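PDB 3OBK: delta-aminolevulinic acid dehydratase from Toxoplasma gondii ME49, which catalyses the condensation of two molecules of 5-aminolevulinic acid into porphobilinogen, an early common step of tetrapyrrole (haem) biosynthesis. Local coordinates for residues Glu107-Pro111 with Lys167-Thr171; Ser141-His145 with Ser228-Gly232; Leu115-Met120 with Thr171-Ala177. All coordinates share one frame. Numbering follows the deposited sequence.

Contact 1 (Glu107-Pro111 with Lys167-Thr171)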
# COMPACT_ATOMS: atom_id res chain seq x y z
N GLU A 107 -48.05 10.04 -5.42
CA GLU A 107 -48.41 9.75 -4.03
C GLU A 107 -47.18 9.69 -3.10
O GLU A 107 -47.31 9.84 -1.89
CB GLU A 107 -49.23 8.45 -3.97
CG GLU A 107 -49.74 8.01 -2.59
CD GLU A 107 -50.65 9.01 -1.84
OE1 GLU A 107 -51.31 9.88 -2.47
OE2 GLU A 107 -50.69 8.89 -0.58
N SER A 108 -45.99 9.50 -3.67
CA SER A 108 -44.74 9.47 -2.90
C SER A 108 -44.44 10.75 -2.11
O SER A 108 -43.84 10.69 -1.04
CB SER A 108 -43.55 9.15 -3.82
OG SER A 108 -43.32 10.17 -4.76
N TYR A 109 -44.87 11.90 -2.65
CA TYR A 109 -44.69 13.16 -1.96
C TYR A 109 -45.99 13.77 -1.49
O TYR A 109 -46.06 14.97 -1.27
CB TYR A 109 -43.90 14.15 -2.83
CG TYR A 109 -44.38 14.34 -4.25
CD1 TYR A 109 -45.38 15.25 -4.55
CD2 TYR A 109 -43.81 13.64 -5.29
CE1 TYR A 109 -45.81 15.45 -5.86
CE2 TYR A 109 -44.23 13.82 -6.61
CZ TYR A 109 -45.23 14.73 -6.87
OH TYR A 109 -45.66 14.89 -8.17
N ASN A 110 -47.01 12.95 -1.26
CA ASN A 110 -48.26 13.40 -0.67
C ASN A 110 -48.12 13.51 0.85
O ASN A 110 -48.03 12.51 1.52
CB ASN A 110 -49.39 12.43 -1.03
CG ASN A 110 -50.72 12.78 -0.37
OD1 ASN A 110 -50.84 13.80 0.31
ND2 ASN A 110 -51.71 11.90 -0.54
N PRO A 111 -48.14 14.73 1.40
CA PRO A 111 -47.88 14.90 2.84
C PRO A 111 -48.95 14.36 3.78
O PRO A 111 -48.75 14.33 5.00
CB PRO A 111 -47.73 16.42 3.01
CG PRO A 111 -48.18 17.04 1.77
CD PRO A 111 -48.55 16.00 0.77
N LYS A 167 -38.67 15.46 -4.18
CA LYS A 167 -39.93 15.85 -3.56
C LYS A 167 -40.26 14.89 -2.45
O LYS A 167 -40.64 15.31 -1.38
CB LYS A 167 -41.08 15.89 -4.56
CG LYS A 167 -41.02 17.02 -5.58
CD LYS A 167 -42.07 16.74 -6.62
CE LYS A 167 -42.23 17.82 -7.64
NZ LYS A 167 -43.58 17.63 -8.30
N GLN A 168 -40.11 13.60 -2.72
CA GLN A 168 -40.34 12.56 -1.74
C GLN A 168 -39.49 12.74 -0.51
O GLN A 168 -40.02 12.66 0.61
CB GLN A 168 -40.07 11.16 -2.29
CG GLN A 168 -40.47 10.05 -1.31
CD GLN A 168 -40.18 8.67 -1.83
OE1 GLN A 168 -39.41 8.51 -2.76
NE2 GLN A 168 -40.82 7.67 -1.24
N ALA A 169 -38.20 12.96 -0.70
CA ALA A 169 -37.31 13.15 0.47
C ALA A 169 -37.70 14.37 1.32
O ALA A 169 -37.59 14.31 2.53
CB ALA A 169 -35.79 13.22 0.06
N ILE A 170 -38.15 15.45 0.69
CA ILE A 170 -38.56 16.64 1.44
C ILE A 170 -39.83 16.33 2.29
O ILE A 170 -39.86 16.58 3.49
CB ILE A 170 -38.73 17.90 0.52
CG1 ILE A 170 -37.35 18.50 0.15
CG2 ILE A 170 -39.55 18.97 1.20
CD1 ILE A 170 -37.34 19.44 -1.06
N THR A 171 -40.84 15.73 1.68
CA THR A 171 -42.03 15.34 2.39
C THR A 171 -41.76 14.48 3.63
O THR A 171 -42.37 14.70 4.68
CB THR A 171 -42.99 14.56 1.46
OG1 THR A 171 -43.28 15.36 0.30
CG2 THR A 171 -44.28 14.29 2.16
O HOH W 1 -43.27 8.30 0.66

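Contact 2 (Ser141-His145 with Ser228-Gly232)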
# COMPACT_ATOMS: atom_id res chain seq x y z
N SER A 141 -45.48 3.09 -7.63
CA SER A 141 -45.43 3.02 -9.08
C SER A 141 -46.33 1.91 -9.57
O SER A 141 -46.26 0.78 -9.09
CB SER A 141 -44.00 2.77 -9.56
OG SER A 141 -43.99 2.29 -10.88
N SER A 142 -47.16 2.23 -10.55
CA SER A 142 -48.05 1.23 -11.15
C SER A 142 -47.29 0.26 -12.02
O SER A 142 -47.86 -0.70 -12.55
CB SER A 142 -49.19 1.89 -11.96
OG SER A 142 -48.75 2.91 -12.84
N MET A 143 -46.00 0.54 -12.20
CA MET A 143 -45.12 -0.28 -13.01
C MET A 143 -44.20 -1.13 -12.16
O MET A 143 -43.50 -1.99 -12.69
CB MET A 143 -44.28 0.61 -13.91
CG MET A 143 -45.10 1.56 -14.78
SD MET A 143 -45.74 0.72 -16.21
CE MET A 143 -47.44 0.42 -15.74
N GLY A 144 -44.20 -0.92 -10.85
CA GLY A 144 -43.27 -1.61 -9.97
C GLY A 144 -41.80 -1.26 -10.21
O GLY A 144 -40.92 -2.08 -9.97
N HIS A 145 -41.53 -0.05 -10.68
CA HIS A 145 -40.17 0.45 -10.81
C HIS A 145 -39.85 1.60 -9.85
O HIS A 145 -40.75 2.35 -9.44
CB HIS A 145 -39.89 0.84 -12.25
CG HIS A 145 -39.75 -0.34 -13.15
ND1 HIS A 145 -38.56 -1.02 -13.28
CD2 HIS A 145 -40.65 -0.99 -13.92
CE1 HIS A 145 -38.73 -2.02 -14.13
NE2 HIS A 145 -39.99 -2.03 -14.52
N SER A 228 -45.61 -5.09 -5.26
CA SER A 228 -44.89 -4.10 -6.06
C SER A 228 -43.97 -4.78 -7.07
O SER A 228 -43.01 -4.19 -7.54
CB SER A 228 -44.14 -3.12 -5.14
OG SER A 228 -43.20 -3.79 -4.33
N HIS A 229 -44.32 -6.01 -7.42
CA HIS A 229 -43.66 -6.71 -8.50
C HIS A 229 -43.74 -5.93 -9.81
O HIS A 229 -44.76 -5.33 -10.13
CB HIS A 229 -44.28 -8.08 -8.66
CG HIS A 229 -43.88 -9.04 -7.58
ND1 HIS A 229 -42.65 -9.65 -7.56
CD2 HIS A 229 -44.55 -9.47 -6.49
CE1 HIS A 229 -42.58 -10.43 -6.50
NE2 HIS A 229 -43.71 -10.35 -5.83
N MET A 230 -42.64 -5.96 -10.55
CA MET A 230 -42.50 -5.27 -11.82
C MET A 230 -43.50 -5.82 -12.83
O MET A 230 -43.74 -7.03 -12.90
CB MET A 230 -41.08 -5.44 -12.38
CG MET A 230 -39.94 -4.87 -11.54
SD MET A 230 -39.18 -6.01 -10.32
CE MET A 230 -38.57 -7.35 -11.38
N VAL A 231 -44.04 -4.92 -13.64
CA VAL A 231 -45.04 -5.28 -14.63
C VAL A 231 -44.40 -5.83 -15.90
O VAL A 231 -43.27 -5.45 -16.24
CB VAL A 231 -45.89 -4.04 -15.00
CG1 VAL A 231 -46.52 -4.16 -16.37
CG2 VAL A 231 -46.95 -3.82 -13.92
N GLY A 232 -45.11 -6.74 -16.57
CA GLY A 232 -44.84 -7.06 -17.98
C GLY A 232 -43.58 -7.87 -18.23
O GLY A 232 -43.05 -7.87 -19.36
O HOH W 2 -40.39 -3.52 -7.64

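Contact 3 (Leu115-Met120 with Thr171-Ala177)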
# COMPACT_ATOMS: atom_id res chain seq x y z
N LEU A 115 -47.23 6.88 4.57
CA LEU A 115 -45.91 6.93 5.21
C LEU A 115 -45.72 8.19 6.06
O LEU A 115 -45.36 8.07 7.23
CB LEU A 115 -44.76 6.74 4.21
CG LEU A 115 -43.42 6.33 4.81
CD1 LEU A 115 -43.57 5.12 5.73
CD2 LEU A 115 -42.43 6.07 3.66
N PRO A 116 -45.96 9.38 5.50
CA PRO A 116 -45.83 10.56 6.38
C PRO A 116 -46.68 10.50 7.64
O PRO A 116 -46.25 10.94 8.68
CB PRO A 116 -46.30 11.72 5.49
CG PRO A 116 -45.95 11.31 4.16
CD PRO A 116 -46.20 9.80 4.11
N ARG A 117 -47.88 9.96 7.55
CA ARG A 117 -48.72 9.83 8.75
C ARG A 117 -48.14 8.81 9.73
O ARG A 117 -48.24 8.98 10.94
CB ARG A 117 -50.16 9.43 8.38
CG ARG A 117 -50.96 10.54 7.75
CD ARG A 117 -52.42 10.10 7.50
NE ARG A 117 -52.59 9.40 6.22
CZ ARG A 117 -52.99 8.14 6.04
NH1 ARG A 117 -53.11 7.70 4.80
NH2 ARG A 117 -53.27 7.31 7.06
N ALA A 118 -47.54 7.75 9.21
CA ALA A 118 -46.91 6.74 10.05
C ALA A 118 -45.76 7.33 10.82
O ALA A 118 -45.59 7.06 12.02
CB ALA A 118 -46.44 5.56 9.22
N ILE A 119 -44.97 8.16 10.14
CA ILE A 119 -43.85 8.84 10.77
C ILE A 119 -44.33 9.81 11.85
O ILE A 119 -43.79 9.82 12.95
CB ILE A 119 -43.04 9.64 9.75
CG1 ILE A 119 -42.29 8.70 8.80
CG2 ILE A 119 -42.06 10.58 10.45
CD1 ILE A 119 -41.55 9.45 7.72
N MET A 120 -45.33 10.62 11.54
CA MET A 120 -45.86 11.56 12.53
C MET A 120 -46.44 10.84 13.70
O MET A 120 -46.22 11.24 14.82
CB MET A 120 -46.91 12.50 11.93
CG MET A 120 -46.31 13.62 11.08
SD MET A 120 -47.58 14.61 10.25
CE MET A 120 -47.70 13.84 8.64
N THR A 171 -40.84 15.73 1.68
CA THR A 171 -42.03 15.34 2.39
C THR A 171 -41.76 14.48 3.63
O THR A 171 -42.37 14.70 4.68
CB THR A 171 -42.99 14.56 1.46
OG1 THR A 171 -43.28 15.36 0.30
CG2 THR A 171 -44.28 14.29 2.16
N LEU A 172 -40.87 13.51 3.50
CA LEU A 172 -40.53 12.60 4.61
C LEU A 172 -39.73 13.28 5.71
O LEU A 172 -40.00 13.11 6.90
CB LEU A 172 -39.75 11.42 4.05
CG LEU A 172 -40.51 10.50 3.09
CD1 LEU A 172 -39.55 9.41 2.63
CD2 LEU A 172 -41.77 9.89 3.72
N ALA A 173 -38.75 14.08 5.29
CA ALA A 173 -37.99 14.92 6.20
C ALA A 173 -38.97 15.81 6.96
O ALA A 173 -38.94 15.86 8.20
CB ALA A 173 -36.99 15.76 5.44
N ARG A 174 -39.84 16.50 6.22
CA ARG A 174 -40.76 17.43 6.88
C ARG A 174 -41.68 16.70 7.86
O ARG A 174 -42.05 17.27 8.88
CB ARG A 174 -41.60 18.24 5.88
CG ARG A 174 -40.97 19.52 5.39
CD ARG A 174 -41.85 20.10 4.29
NE ARG A 174 -41.27 21.24 3.57
CZ ARG A 174 -41.67 21.65 2.36
NH1 ARG A 174 -42.63 21.01 1.68
NH2 ARG A 174 -41.09 22.71 1.79
N ALA A 175 -42.04 15.45 7.54
CA ALA A 175 -42.93 14.65 8.41
C ALA A 175 -42.29 14.26 9.72
O ALA A 175 -42.99 13.95 10.67
CB ALA A 175 -43.45 13.38 7.68
N GLY A 176 -40.96 14.28 9.76
CA GLY A 176 -40.20 13.91 10.95
C GLY A 176 -39.14 12.82 10.73
O GLY A 176 -38.43 12.49 11.66
N ALA A 177 -39.03 12.26 9.53
CA ALA A 177 -38.01 11.25 9.28
C ALA A 177 -36.62 11.73 9.65
O ALA A 177 -36.23 12.84 9.29
CB ALA A 177 -38.03 10.86 7.82

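Contact 1 (Glu107-Pro111 with Lys167-Thr171)
One hydroxyl can serve a loop and its own helix: Thr-171 OG1 lies 3.2 Å from Tyr-109 O and 3.1 Å from Lys-167 O, and its single proton can serve either acceptor. In this TIM barrel the loop between strand 89-95 and helix 114-125 thereby packs on helix 158-175, the helix after strand 130-135. A weak hydrogen bond runs from Lys-167 NZ to Tyr-109 OH at 3.4 Å. Water 1 bridges the segments, donating to Ser-108 O (3.0 Å) and accepting from Gln-168 NE2 (3.2 Å), while Gln-168 OE1 accepts a hydrogen bond from Ala-136 N. The loop folds on itself too: Asn-110 ND2 donates to Glu-107 OE1 at 2.8 Å. Packing then closes the joint. Pro-111 CA sits 3.7 Å from Thr-171 CG2, and the extended lysine chain lies over the tyrosine ring in a CH-pi contact, Lys-167 CD being 3.7 Å from the centroid of the Tyr-109 ring and 13° off its normal.

Contact 2 (Ser141-His145 with Ser228-Gly232)
The loop after barrel strand 130-135 meets the loop between helices 220-226 and 247-258 here, with the Met-230 side chain about 6 Å from bound porphobilinogen. Ser-141 to Gly-144 form a type I beta turn. The t rotamer of Ser-141 brings OG back to Met-143 N at 3.0 Å, an ST turn, and more weakly to His-145 N at 3.4 Å. Gly-144 has positive phi and no room for a side chain: a CB would clash with the carbonyl oxygens of Ser-228 and His-229 and with CA of Met-230. Beside it, Val-231 N donates a hydrogen bond to Met-143 O at 3.1 Å. Val-231 points its CB toward the turn, with CG2 3.5 Å from Ser-142 O. Met-230, chi1 m, makes a CH-pi contact, CG lying 4.3 Å from the His-145 ring centroid, before its end leads away. His-145, with chi1 near -73°, has its ring held by hydrogen bonds of ND1 with Tyr-239 OH and of NE2 with Thr-234 OG1. Water 2 donates to Gly-144 O at 2.8 Å and Ser-228 O at 2.7 Å. Because backbone groups and water make these links, the join depends largely on main-chain shape and the close approach that glycine permits.

Contact 3 (Leu115-Met120 with Thr171-Ala177)
Neighbouring outer helices of an alpha/beta barrel commonly run side by side, and helices 114-125 and 158-175 follow this rule: their local axes pass 9.1 Å apart, inclined by only 22° in the same N-to-C sense. Apolar packing comes first. Ile-119 reaches Leu-172 (CD1 to CD2, 4.0 Å) and Ala-177 (CD1 to CB, 3.8 Å), while Leu-115 CD2 meets Leu-172 CD2 at 3.9 Å. Farther from the barrel strands, Pro-116 CB lies 4.0 Å from Ala-175 CB, and Pro-116 CG is 4.0 Å from Thr-171 CG2. Leu-115 and Ile-119 also touch strand 89-95, and Leu-172 touches strand 130-135, so the seam continues onto the barrel wall. Side chains also meet backbone where the second helix ends: Ile-119 CG2 and Met-120 CG approach Ala-175 O at 3.5 and 3.4 Å. Gly-176, with positive phi, closes its helix in a Schellman motif, with Ala-177 N bonded to Leu-172 O at 2.9 Å; a CB there would be jammed against the carbonyl O of Ala-175, which by itself calls for glycine, and tight against Ile-119 CG2. No hydrogen bond crosses between the two segments, so the helices are joined here by largely apolar van der Waals contact.

Contacts 1 and 3 form one continuous interface along helix 158-175: their centres are 9 Å apart, Thr-171 belongs to both, and Pro-111 O packs 3.6 Å from Pro-116 CB. Contact 2 touches neither: its centre is about 19 Å from that of contact 1 and 24 Å from that of contact 3, with nearest atoms about 7 Å and 12 Å away. It is also the nearest to bound porphobilinogen, the Met-230 side chain being about 6 Å from the ligand, against about 9 Å for that of Gln-168 and 10 Å for that of Leu-115. Thus contact 2 joins two loops nearest the product, contact 1 sets a loop on a helix, and contact 3 pairs two helices.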